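PDB 6W1G: 2-oxoadipate dioxygenase/decarboxylase from Pseudomonas putida, which uses iron(II) and dioxygen to decarboxylate and hydroxylate 2-oxoadipate, giving D-2-hydroxyglutarate in D-lysine catabolism. Local coordinates for residues 22-27 and 222-227; 156-161 and 186-191; 36-41 and 227-232; 125-130 and 395-400. One frame throughout, in Å; residues are numbered along the deposited sequence. Where two conformers were deposited one is given.

Contact 1. Residues 22-27 and 222-227; sequences LMYKQE and PHINHL. With NI (nickel (II) ion), chain B.
Tyr-24, on helix 9-27, lies against Ile-224 and Leu-227 and illustrates how one phenol can pair an apolar shaft with a polar tip. Its CB is 3.8 Å from CD2 of Leu-227. CG, anti to the backbone N (chi1 -174°), sets off beside the carbonyl carbon; the CD1-CE1 half of the ring meets Ile-224 and the CD2-CE2 half Leu-227. CE1 is 3.8 Å from CG2 of Ile-224, with CD1 equally near. CD2 of Tyr-24 is 3.7 Å from CB of Leu-227, and that CB makes an off-centre CH-pi contact, 4.1 Å from the ring centroid. At the tip, OH is hydrogen-bonded to two waters: one lies in the ring plane and donates to the carbonyl of Asn-225, while the other accepts from the N-H of Leu-227. The phenol reaches the backbone on both sides of His-226 through solvent. Met-23 adds its CE, 3.9 Å from CD1 of Ile-224, and a third water joins Glu-27 OE1 to the N-H of Ile-224. His-226 starts its side chain away from the helix, and NE2 binds nickel at 2.0 Å. With His-70, Glu-294 and three waters it completes a two-histidine, one-carboxylate site, where the working enzyme holds iron(II).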
# COMPACT_ATOMS: atom_id res chain seq x y z
N LEU A 22 14.77 4.08 -7.71
CA LEU A 22 16.17 4.07 -8.12
C LEU A 22 17.10 4.14 -6.91
O LEU A 22 18.13 3.47 -6.87
CB LEU A 22 16.42 5.23 -9.07
CG LEU A 22 15.75 4.92 -10.41
CD1 LEU A 22 16.21 5.99 -11.37
CD2 LEU A 22 15.98 3.54 -11.05
N MET A 23 16.77 4.98 -5.92
CA MET A 23 17.61 5.09 -4.74
C MET A 23 17.66 3.77 -3.98
O MET A 23 18.74 3.30 -3.59
CB MET A 23 17.06 6.19 -3.82
CG MET A 23 17.78 6.29 -2.49
SD MET A 23 17.22 7.61 -1.42
CE MET A 23 15.73 6.87 -0.78
N TYR A 24 16.49 3.16 -3.77
CA TYR A 24 16.41 1.92 -3.04
C TYR A 24 17.16 0.80 -3.77
O TYR A 24 17.82 -0.02 -3.13
CB TYR A 24 14.93 1.58 -2.76
CG TYR A 24 14.72 0.38 -1.89
CD1 TYR A 24 15.10 0.39 -0.54
CD2 TYR A 24 14.16 -0.76 -2.39
CE1 TYR A 24 14.89 -0.71 0.25
CE2 TYR A 24 13.99 -1.87 -1.60
CZ TYR A 24 14.35 -1.85 -0.28
OH TYR A 24 14.15 -2.95 0.48
N LYS A 25 17.06 0.77 -5.09
CA LYS A 25 17.76 -0.25 -5.85
C LYS A 25 19.27 -0.12 -5.66
O LYS A 25 19.95 -1.13 -5.58
CB LYS A 25 17.36 -0.13 -7.31
CG LYS A 25 18.01 -1.18 -8.19
CD LYS A 25 17.54 -1.08 -9.63
CE LYS A 25 18.43 -1.91 -10.54
NZ LYS A 25 17.93 -2.05 -11.94
N GLN A 26 19.79 1.09 -5.59
CA GLN A 26 21.21 1.29 -5.32
C GLN A 26 21.57 0.79 -3.92
O GLN A 26 22.62 0.18 -3.72
CB GLN A 26 21.52 2.77 -5.53
CG GLN A 26 22.90 3.18 -5.05
CD GLN A 26 22.93 3.61 -3.57
OE1 GLN A 26 23.75 3.13 -2.79
NE2 GLN A 26 22.03 4.54 -3.20
N GLU A 27 20.72 1.05 -2.96
CA GLU A 27 20.97 0.62 -1.59
C GLU A 27 20.84 -0.89 -1.42
O GLU A 27 21.55 -1.49 -0.60
CB GLU A 27 19.99 1.31 -0.63
CG GLU A 27 20.19 2.81 -0.50
CD GLU A 27 19.26 3.47 0.51
OE1 GLU A 27 18.39 2.78 1.08
OE2 GLU A 27 19.43 4.69 0.77
N PRO A 222 13.76 8.22 8.90
CA PRO A 222 12.88 7.10 8.49
C PRO A 222 13.30 6.44 7.18
O PRO A 222 12.71 6.68 6.11
CB PRO A 222 11.51 7.77 8.37
CG PRO A 222 11.81 9.14 7.96
CD PRO A 222 13.06 9.51 8.75
N HIS A 223 14.29 5.60 7.24
CA HIS A 223 14.76 4.90 6.05
C HIS A 223 13.67 3.96 5.55
O HIS A 223 12.72 3.60 6.26
CB HIS A 223 16.06 4.16 6.33
CG HIS A 223 16.03 3.27 7.53
ND1 HIS A 223 17.02 3.31 8.49
CD2 HIS A 223 15.14 2.33 7.94
CE1 HIS A 223 16.75 2.42 9.43
NE2 HIS A 223 15.62 1.82 9.13
N ILE A 224 13.81 3.54 4.30
CA ILE A 224 12.78 2.70 3.68
C ILE A 224 12.78 1.35 4.39
O ILE A 224 13.79 0.64 4.42
CB ILE A 224 13.04 2.55 2.18
CG1 ILE A 224 12.90 3.92 1.52
CG2 ILE A 224 12.12 1.52 1.58
CD1 ILE A 224 13.34 3.95 0.08
N ASN A 225 11.66 0.98 4.97
CA ASN A 225 11.52 -0.34 5.58
C ASN A 225 11.31 -1.41 4.52
O ASN A 225 11.83 -2.54 4.64
CB ASN A 225 10.31 -0.34 6.50
CG ASN A 225 10.13 -1.65 7.21
OD1 ASN A 225 9.16 -2.35 6.94
ND2 ASN A 225 11.02 -1.98 8.13
N HIS A 226 10.57 -1.06 3.48
CA HIS A 226 10.55 -1.85 2.25
C HIS A 226 9.91 -0.98 1.18
O HIS A 226 9.22 0.01 1.46
CB HIS A 226 9.85 -3.20 2.41
CG HIS A 226 8.46 -3.11 2.92
ND1 HIS A 226 8.15 -3.28 4.25
CD2 HIS A 226 7.28 -2.86 2.30
CE1 HIS A 226 6.85 -3.16 4.42
NE2 HIS A 226 6.29 -2.91 3.25
N LEU A 227 10.18 -1.36 -0.06
CA LEU A 227 9.54 -0.82 -1.25
C LEU A 227 9.03 -2.01 -2.04
O LEU A 227 9.84 -2.86 -2.44
CB LEU A 227 10.57 -0.06 -2.04
CG LEU A 227 10.19 0.97 -2.96
CD1 LEU A 227 9.16 1.89 -2.72
CD2 LEU A 227 11.29 1.56 -3.72
NI NI B . 4.32 -3.29 2.81
O HOH W 1 14.28 -2.98 3.07
O HOH W 2 11.74 -3.85 0.00
O HOH W 3 16.35 3.76 2.53
O HOH W 4 3.68 -1.86 4.28
O HOH W 5 2.33 -3.73 2.94
O HOH W 6 4.03 -4.60 4.65

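Contact 2. Residues 156-161 and 186-191; sequences IFTSRA and ALHTFR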
# COMPACT_ATOMS: atom_id res chain seq x y z
N ILE A 156 14.46 15.32 10.82
CA ILE A 156 14.49 14.39 9.69
C ILE A 156 14.25 15.03 8.33
O ILE A 156 14.45 14.37 7.32
CB ILE A 156 13.51 13.23 9.93
CG1 ILE A 156 12.05 13.69 9.85
CG2 ILE A 156 13.84 12.50 11.24
CD1 ILE A 156 11.08 12.54 9.87
N PHE A 157 13.81 16.28 8.26
CA PHE A 157 13.56 16.97 7.01
C PHE A 157 14.62 18.02 6.76
O PHE A 157 15.01 18.75 7.69
CB PHE A 157 12.23 17.68 7.07
CG PHE A 157 11.09 16.78 7.46
CD1 PHE A 157 10.57 15.85 6.58
CD2 PHE A 157 10.58 16.81 8.77
CE1 PHE A 157 9.52 15.01 6.99
CE2 PHE A 157 9.56 15.99 9.17
CZ PHE A 157 9.02 15.10 8.30
N THR A 158 15.07 18.13 5.52
CA THR A 158 15.98 19.21 5.20
C THR A 158 15.25 20.54 5.23
O THR A 158 14.04 20.63 5.01
CB THR A 158 16.66 19.04 3.84
OG1 THR A 158 15.70 19.26 2.81
CG2 THR A 158 17.30 17.66 3.68
N SER A 159 16.01 21.59 5.53
CA SER A 159 15.41 22.91 5.54
C SER A 159 14.82 23.27 4.18
O SER A 159 13.76 23.92 4.11
CB SER A 159 16.44 23.96 5.98
OG SER A 159 16.74 23.80 7.35
N ARG A 160 15.49 22.86 3.09
CA ARG A 160 14.97 23.17 1.76
C ARG A 160 13.63 22.44 1.51
O ARG A 160 12.70 23.00 0.93
CB ARG A 160 15.99 22.83 0.67
CG ARG A 160 15.61 23.37 -0.69
CD ARG A 160 15.88 24.88 -0.77
NE ARG A 160 15.42 25.39 -2.07
CZ ARG A 160 14.33 26.13 -2.27
NH1 ARG A 160 13.58 26.54 -1.24
NH2 ARG A 160 13.99 26.43 -3.50
N ALA A 161 13.53 21.18 1.96
CA ALA A 161 12.24 20.50 1.84
C ALA A 161 11.14 21.28 2.54
O ALA A 161 10.04 21.43 2.01
CB ALA A 161 12.33 19.08 2.38
N ALA A 186 13.10 15.90 -0.58
CA ALA A 186 12.26 14.94 0.15
C ALA A 186 12.92 13.58 0.24
O ALA A 186 12.82 12.90 1.26
CB ALA A 186 10.92 14.79 -0.54
N LEU A 187 13.59 13.16 -0.83
CA LEU A 187 14.19 11.84 -0.84
C LEU A 187 15.24 11.69 0.25
O LEU A 187 15.42 10.59 0.78
CB LEU A 187 14.83 11.64 -2.21
CG LEU A 187 15.17 10.24 -2.68
CD1 LEU A 187 13.94 9.43 -2.78
CD2 LEU A 187 15.89 10.34 -4.01
N HIS A 188 15.92 12.79 0.61
CA HIS A 188 16.92 12.68 1.64
C HIS A 188 16.36 12.15 2.95
O HIS A 188 17.06 11.46 3.71
CB HIS A 188 17.55 14.05 1.88
CG HIS A 188 18.41 14.55 0.78
ND1 HIS A 188 19.33 13.76 0.11
CD2 HIS A 188 18.54 15.79 0.26
CE1 HIS A 188 19.97 14.49 -0.79
NE2 HIS A 188 19.52 15.73 -0.71
N THR A 189 15.07 12.41 3.22
CA THR A 189 14.46 11.97 4.46
C THR A 189 14.51 10.47 4.60
O THR A 189 14.55 9.96 5.72
CB THR A 189 13.03 12.48 4.53
OG1 THR A 189 13.07 13.89 4.52
CG2 THR A 189 12.33 12.11 5.78
N PHE A 190 14.50 9.75 3.47
CA PHE A 190 14.28 8.31 3.43
C PHE A 190 15.51 7.50 3.07
O PHE A 190 15.43 6.27 2.96
CB PHE A 190 13.15 8.02 2.44
CG PHE A 190 11.92 8.86 2.72
CD1 PHE A 190 11.21 8.69 3.90
CD2 PHE A 190 11.57 9.90 1.90
CE1 PHE A 190 10.15 9.46 4.20
CE2 PHE A 190 10.47 10.69 2.19
CZ PHE A 190 9.76 10.47 3.35
N ARG A 191 16.65 8.14 2.96
CA ARG A 191 17.87 7.43 2.62
C ARG A 191 18.39 6.64 3.81
O ARG A 191 18.23 7.04 4.97
CB ARG A 191 18.93 8.44 2.24
CG ARG A 191 18.78 9.03 0.92
CD ARG A 191 19.98 9.92 0.56
NE ARG A 191 19.64 10.67 -0.63
CZ ARG A 191 19.77 10.19 -1.86
NH1 ARG A 191 20.26 8.98 -2.03
NH2 ARG A 191 19.42 10.92 -2.90
O HOH W 7 15.88 11.81 7.65
O HOH W 8 13.99 16.19 3.62
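The ring of Phe-157 meets Thr-189 obliquely, CD1 lying 3.8 Å from OG1, while one face of the same ring carries CG1 of Ile-156 toward its rim. Across the contact, the imidazole of His-188 has CD of Arg-191 in plane at its edge, and Thr-158 CG2 approaches it obliquely, 4.1 Å from CD2 of His-188. The third flat group, Phe-190, takes CB of Thr-189 over the centre of one face. Thr-189 thus touches both phenyl rings, Phe-157 with OG1 and Phe-190 with CB, yet its polar atoms find partners. OG1 is 3.2 Å from the carbonyl O of Ile-156, a possible hydrogen bond, although its single proton has another acceptor within reach. A water joins this OG1 to the N-H of Thr-158, and a second water donates to the carbonyls of both Ile-156 and Thr-189.

Thr-158 is the N-cap of helix 159-171. Its OG1, set between the backbone N and the carbonyl carbon (chi1 72°), accepts from Ala-161 N at 3.0 Å and is also hydrogen-bonded to Glu-185. An alanine here would probably leave Ala-161 N without its cap and Glu-185 without this mate, and open a gap beside His-188. On the other segment, Arg-191 NE donates to His-188 ND1 at 3.2 Å, tilted somewhat from the ring plane, which is consistent with an ND1 that carries no proton. The chemistry implies a division of labour: a threonine hydroxyl caps the helix start, while two waters bridge backbone and hydroxyl groups of the turns that meet here.

Contact 3. Residues 36-41 and 227-232; sequences ELVSEI and LTPRTL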
# COMPACT_ATOMS: atom_id res chain seq x y z
N GLU A 36 13.18 -7.27 -11.90
CA GLU A 36 13.30 -8.01 -13.16
C GLU A 36 12.37 -9.21 -13.18
O GLU A 36 11.73 -9.50 -14.19
CB GLU A 36 14.77 -8.43 -13.34
CG GLU A 36 15.70 -7.27 -13.59
CD GLU A 36 17.17 -7.65 -13.68
OE1 GLU A 36 17.55 -8.74 -13.21
OE2 GLU A 36 17.95 -6.83 -14.22
N LEU A 37 12.27 -9.90 -12.05
CA LEU A 37 11.38 -11.05 -11.95
C LEU A 37 9.92 -10.63 -12.08
O LEU A 37 9.14 -11.28 -12.75
CB LEU A 37 11.65 -11.74 -10.63
CG LEU A 37 10.94 -13.06 -10.40
CD1 LEU A 37 11.37 -14.13 -11.45
CD2 LEU A 37 11.28 -13.52 -9.00
N VAL A 38 9.55 -9.51 -11.46
CA VAL A 38 8.18 -9.01 -11.54
C VAL A 38 7.80 -8.70 -12.97
O VAL A 38 6.70 -9.04 -13.43
CB VAL A 38 8.00 -7.79 -10.63
CG1 VAL A 38 6.65 -7.10 -10.90
CG2 VAL A 38 8.10 -8.19 -9.15
N SER A 39 8.70 -8.04 -13.70
CA SER A 39 8.39 -7.71 -15.08
C SER A 39 8.16 -8.97 -15.90
O SER A 39 7.24 -9.03 -16.72
CB SER A 39 9.53 -6.89 -15.67
OG SER A 39 9.27 -6.59 -17.02
N GLU A 40 8.99 -9.99 -15.70
CA GLU A 40 8.84 -11.23 -16.45
C GLU A 40 7.53 -11.93 -16.10
O GLU A 40 6.80 -12.39 -17.00
CB GLU A 40 10.01 -12.14 -16.11
CG GLU A 40 10.07 -13.45 -16.86
CD GLU A 40 11.37 -14.21 -16.61
OE1 GLU A 40 11.65 -14.57 -15.45
OE2 GLU A 40 12.12 -14.44 -17.58
N ILE A 41 7.24 -12.07 -14.82
CA ILE A 41 5.99 -12.70 -14.40
C ILE A 41 4.77 -11.97 -14.95
O ILE A 41 3.80 -12.60 -15.43
CB ILE A 41 5.91 -12.84 -12.87
CG1 ILE A 41 6.90 -13.89 -12.37
CG2 ILE A 41 4.50 -13.13 -12.37
CD1 ILE A 41 6.61 -15.28 -12.80
N LEU A 227 10.18 -1.36 -0.06
CA LEU A 227 9.54 -0.82 -1.25
C LEU A 227 9.03 -2.01 -2.04
O LEU A 227 9.84 -2.86 -2.44
CB LEU A 227 10.57 -0.06 -2.04
CG LEU A 227 10.19 0.97 -2.96
CD1 LEU A 227 9.16 1.89 -2.72
CD2 LEU A 227 11.29 1.56 -3.72
N THR A 228 7.73 -2.07 -2.26
CA THR A 228 7.05 -3.28 -2.74
C THR A 228 6.48 -3.04 -4.12
O THR A 228 5.60 -2.17 -4.28
CB THR A 228 5.91 -3.63 -1.78
OG1 THR A 228 6.49 -3.80 -0.49
CG2 THR A 228 5.20 -4.89 -2.23
N PRO A 229 6.95 -3.79 -5.11
CA PRO A 229 6.34 -3.75 -6.44
C PRO A 229 5.11 -4.63 -6.48
O PRO A 229 4.90 -5.50 -5.64
CB PRO A 229 7.43 -4.30 -7.36
CG PRO A 229 8.17 -5.24 -6.52
CD PRO A 229 8.09 -4.74 -5.08
N ARG A 230 4.30 -4.40 -7.52
CA ARG A 230 3.07 -5.13 -7.74
C ARG A 230 3.24 -6.19 -8.83
O ARG A 230 3.63 -5.88 -9.95
CB ARG A 230 1.94 -4.17 -8.16
CG ARG A 230 0.65 -4.89 -8.46
CD ARG A 230 -0.44 -3.91 -8.89
NE ARG A 230 -1.63 -4.63 -9.29
CZ ARG A 230 -2.71 -4.09 -9.84
NH1 ARG A 230 -2.77 -2.78 -10.09
NH2 ARG A 230 -3.74 -4.84 -10.16
N THR A 231 2.97 -7.44 -8.46
CA THR A 231 2.92 -8.51 -9.44
C THR A 231 1.48 -8.92 -9.69
O THR A 231 0.63 -8.84 -8.83
CB THR A 231 3.75 -9.73 -8.99
OG1 THR A 231 3.77 -10.73 -10.01
CG2 THR A 231 3.26 -10.38 -7.73
N LEU A 232 1.27 -9.45 -10.91
CA LEU A 232 -0.02 -10.04 -11.25
C LEU A 232 -0.17 -11.48 -10.75
O LEU A 232 -1.25 -12.04 -10.84
CB LEU A 232 -0.21 -10.02 -12.77
CG LEU A 232 -0.25 -8.63 -13.38
CD1 LEU A 232 -0.41 -8.72 -14.90
CD2 LEU A 232 -1.35 -7.76 -12.78
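Thr-231 OG1 lies 3.4 Å from CG2 of Ile-41 and is at the same time gripped by polar partners, being hydrogen-bonded to the side chain of Asn-42 and to the N-H of Asp-233. The threonine holds OG1 anti to its backbone N (chi1 -176°), beside the carbonyl carbon, and Ile-41 presents its CG2 branch to that oxygen, with CB behind it at 4.1 Å from OG1. The amide of Asn-42 has a wider hold: its ND2 binds the carbonyl O of Arg-230, and its OD1 also takes the N-H of Leu-232.

One helical turn earlier, Val-38 divides its two methyls between neighbouring residues. CG1 rests 3.4 Å from that same carbonyl O of Arg-230, so the oxygen has an apolar neighbour as well as its amide donor. CG2 goes to the ring of Pro-229, which it meets at CG, 4.0 Å away. The side chain of this proline is about 9 Å from the nickel ion. Arg-230 leaves the backbone on the side away from the helix, and its guanidinium forms salt bridges with Glu-68 and Glu-61.

Pro-229 and Thr-231, alternate residues of the extended chain, both face the helix, and the Asn-42 amide bonds the chain between and beyond them. Here helix 29-48 packs on the exit of the edge strand 226-229, and Ile-295 of strand 288-298 and Ile-237 of helix 234-240 also touch Val-38.

Contact 4. Residues 125-130 and 395-400; sequences PFRVFT and VYEDFL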
# COMPACT_ATOMS: atom_id res chain seq x y z
N PRO A 125 -0.15 5.29 -8.61
CA PRO A 125 -0.81 4.72 -7.45
C PRO A 125 0.13 4.57 -6.26
O PRO A 125 -0.16 3.82 -5.31
CB PRO A 125 -1.25 3.35 -7.94
CG PRO A 125 -0.12 2.96 -8.82
CD PRO A 125 0.29 4.23 -9.56
N PHE A 126 1.25 5.29 -6.27
CA PHE A 126 2.21 5.19 -5.16
C PHE A 126 1.54 5.47 -3.83
O PHE A 126 0.80 6.45 -3.69
CB PHE A 126 3.35 6.17 -5.41
CG PHE A 126 4.46 6.09 -4.44
CD1 PHE A 126 5.20 4.92 -4.32
CD2 PHE A 126 4.82 7.18 -3.68
CE1 PHE A 126 6.28 4.85 -3.44
CE2 PHE A 126 5.90 7.13 -2.83
CZ PHE A 126 6.63 5.95 -2.71
N ARG A 127 1.88 4.66 -2.85
CA ARG A 127 1.41 4.85 -1.47
C ARG A 127 2.59 4.71 -0.54
O ARG A 127 3.53 3.99 -0.85
CB ARG A 127 0.38 3.82 -0.94
CG ARG A 127 -0.65 3.32 -1.85
CD ARG A 127 -0.26 1.96 -2.39
NE ARG A 127 -1.27 1.51 -3.26
CZ ARG A 127 -1.05 0.78 -4.37
NH1 ARG A 127 -2.02 0.44 -5.16
NH2 ARG A 127 0.18 0.38 -4.68
N VAL A 128 2.51 5.39 0.61
CA VAL A 128 3.51 5.22 1.65
C VAL A 128 2.80 4.86 2.95
O VAL A 128 2.10 5.71 3.55
CB VAL A 128 4.45 6.40 1.84
CG1 VAL A 128 5.43 6.08 3.00
CG2 VAL A 128 5.20 6.67 0.57
N PHE A 129 2.95 3.61 3.37
CA PHE A 129 2.44 3.12 4.65
C PHE A 129 3.35 3.68 5.74
O PHE A 129 4.56 3.46 5.70
CB PHE A 129 2.48 1.60 4.66
CG PHE A 129 1.79 0.97 5.83
CD1 PHE A 129 2.46 0.66 7.00
CD2 PHE A 129 0.43 0.71 5.77
CE1 PHE A 129 1.79 0.07 8.05
CE2 PHE A 129 -0.23 0.12 6.84
CZ PHE A 129 0.45 -0.19 7.96
N THR A 130 2.78 4.49 6.63
CA THR A 130 3.53 5.30 7.58
C THR A 130 3.11 4.94 8.99
O THR A 130 1.95 5.14 9.38
CB THR A 130 3.29 6.76 7.30
OG1 THR A 130 3.66 7.06 5.96
CG2 THR A 130 4.09 7.66 8.23
N VAL A 395 -9.71 -2.07 -8.06
CA VAL A 395 -8.50 -2.54 -7.38
C VAL A 395 -8.36 -1.93 -6.00
O VAL A 395 -8.58 -0.74 -5.79
CB VAL A 395 -7.27 -2.33 -8.27
CG1 VAL A 395 -7.03 -0.83 -8.62
CG2 VAL A 395 -6.01 -2.96 -7.65
N TYR A 396 -7.92 -2.77 -5.07
CA TYR A 396 -7.66 -2.37 -3.69
C TYR A 396 -6.37 -1.59 -3.62
O TYR A 396 -5.32 -2.05 -4.11
CB TYR A 396 -7.56 -3.65 -2.88
CG TYR A 396 -7.49 -3.41 -1.37
CD1 TYR A 396 -8.52 -2.74 -0.73
CD2 TYR A 396 -6.44 -3.89 -0.61
CE1 TYR A 396 -8.53 -2.55 0.65
CE2 TYR A 396 -6.43 -3.73 0.77
CZ TYR A 396 -7.48 -3.02 1.38
OH TYR A 396 -7.56 -2.82 2.74
N GLU A 397 -6.43 -0.42 -2.99
CA GLU A 397 -5.32 0.51 -2.88
C GLU A 397 -4.70 0.56 -1.50
O GLU A 397 -3.68 1.26 -1.31
CB GLU A 397 -5.82 1.96 -3.20
CG GLU A 397 -6.47 2.07 -4.54
CD GLU A 397 -5.54 2.01 -5.74
OE1 GLU A 397 -4.30 1.86 -5.58
OE2 GLU A 397 -6.08 2.08 -6.89
N ASP A 398 -5.27 -0.16 -0.53
CA ASP A 398 -4.88 -0.07 0.89
C ASP A 398 -4.15 -1.35 1.31
O ASP A 398 -3.48 -1.98 0.49
CB ASP A 398 -6.11 0.33 1.67
CG ASP A 398 -6.60 1.68 1.23
OD1 ASP A 398 -5.88 2.66 1.48
OD2 ASP A 398 -7.66 1.76 0.56
N PHE A 399 -4.25 -1.70 2.59
CA PHE A 399 -3.40 -2.74 3.16
C PHE A 399 -4.26 -3.72 3.95
O PHE A 399 -5.45 -3.46 4.22
CB PHE A 399 -2.31 -2.08 4.00
CG PHE A 399 -1.41 -1.25 3.13
CD1 PHE A 399 -0.36 -1.83 2.49
CD2 PHE A 399 -1.68 0.08 2.85
CE1 PHE A 399 0.44 -1.14 1.63
CE2 PHE A 399 -0.91 0.78 1.94
CZ PHE A 399 0.19 0.20 1.38
N LEU A 400 -3.68 -4.88 4.25
CA LEU A 400 -4.45 -5.87 4.98
C LEU A 400 -4.86 -5.35 6.36
O LEU A 400 -4.08 -4.65 7.03
CB LEU A 400 -3.69 -7.19 5.07
CG LEU A 400 -3.47 -7.92 3.73
CD1 LEU A 400 -2.56 -9.13 3.93
CD2 LEU A 400 -4.81 -8.32 3.09
O HOH W 9 -2.64 4.02 -4.22
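Arg-127 and Glu-397 form a buried salt bridge, NH1 to OE1 at 2.7 Å, with the donor meeting the oxygen nearly along its C-O axis. The two side chains cross at about a right angle, and the guanidinium and carboxylate planes are turned 33° from each other. A weak second bond runs from NE of Arg-127 to the carbonyl O of Glu-397, 3.1 Å long, so that side chain and backbone of one residue are held by one guanidinium. The arginine bends at chi2 (100°, off the staggered values), which places CD 3.7 Å from that same carbonyl O of Glu-397. One guanidinium face lies under the carbonyl O of Pro-125, offset toward the rim. Each charge has a further mate, Glu-68 for Arg-127 and Arg-64 for Glu-397, and such a network would tend to keep all four groups ionised. A leucine in place of Arg-127 would probably leave OE1 of Glu-397 without this partner and the carbonyl O without its weak bond, Glu-397 and Glu-68 then relying on Arg-64 and Arg-230.

Outward from the charges, Arg-127 CD is 4.2 Å from CZ of Phe-399. Phe-129 then turns its edge to the face of Phe-399 in a T-shaped stack, centroids 5.1 Å apart and planes at 65°. The nearest atoms are CD2 of Phe-129 and CD2 of Phe-399, at 3.7 Å. Phe-399 also meets His-70, a metal ligand, edge-to-face.

The arrangement exemplifies a loop packed over a sheet: residues 395-400 run alongside strand 127-133 in nearly the same direction, and that strand lies between strands 108-114 and 69-75.

Overall arrangement
From the N terminus, helix 9-27 and then helix 29-48 pack against one edge strand, 226-229: contact 1 closes a long loop at its start and contact 3 another at its exit, and the two share Leu-227. Their loops cross, as each also crosses that of contact 4, which ties the inner strand 127-133 of the same sheet to the distant loop 395-400. Contact 2 is local by comparison, joining the start of helix 159-171 to the end of helix 176-188, and nests inside all three. It touches contact 1 where Met-23 meets Arg-191 and Leu-187. Contact 3 touches contact 4 through Arg-230 and Val-395, and Leu-227 reaches Phe-126.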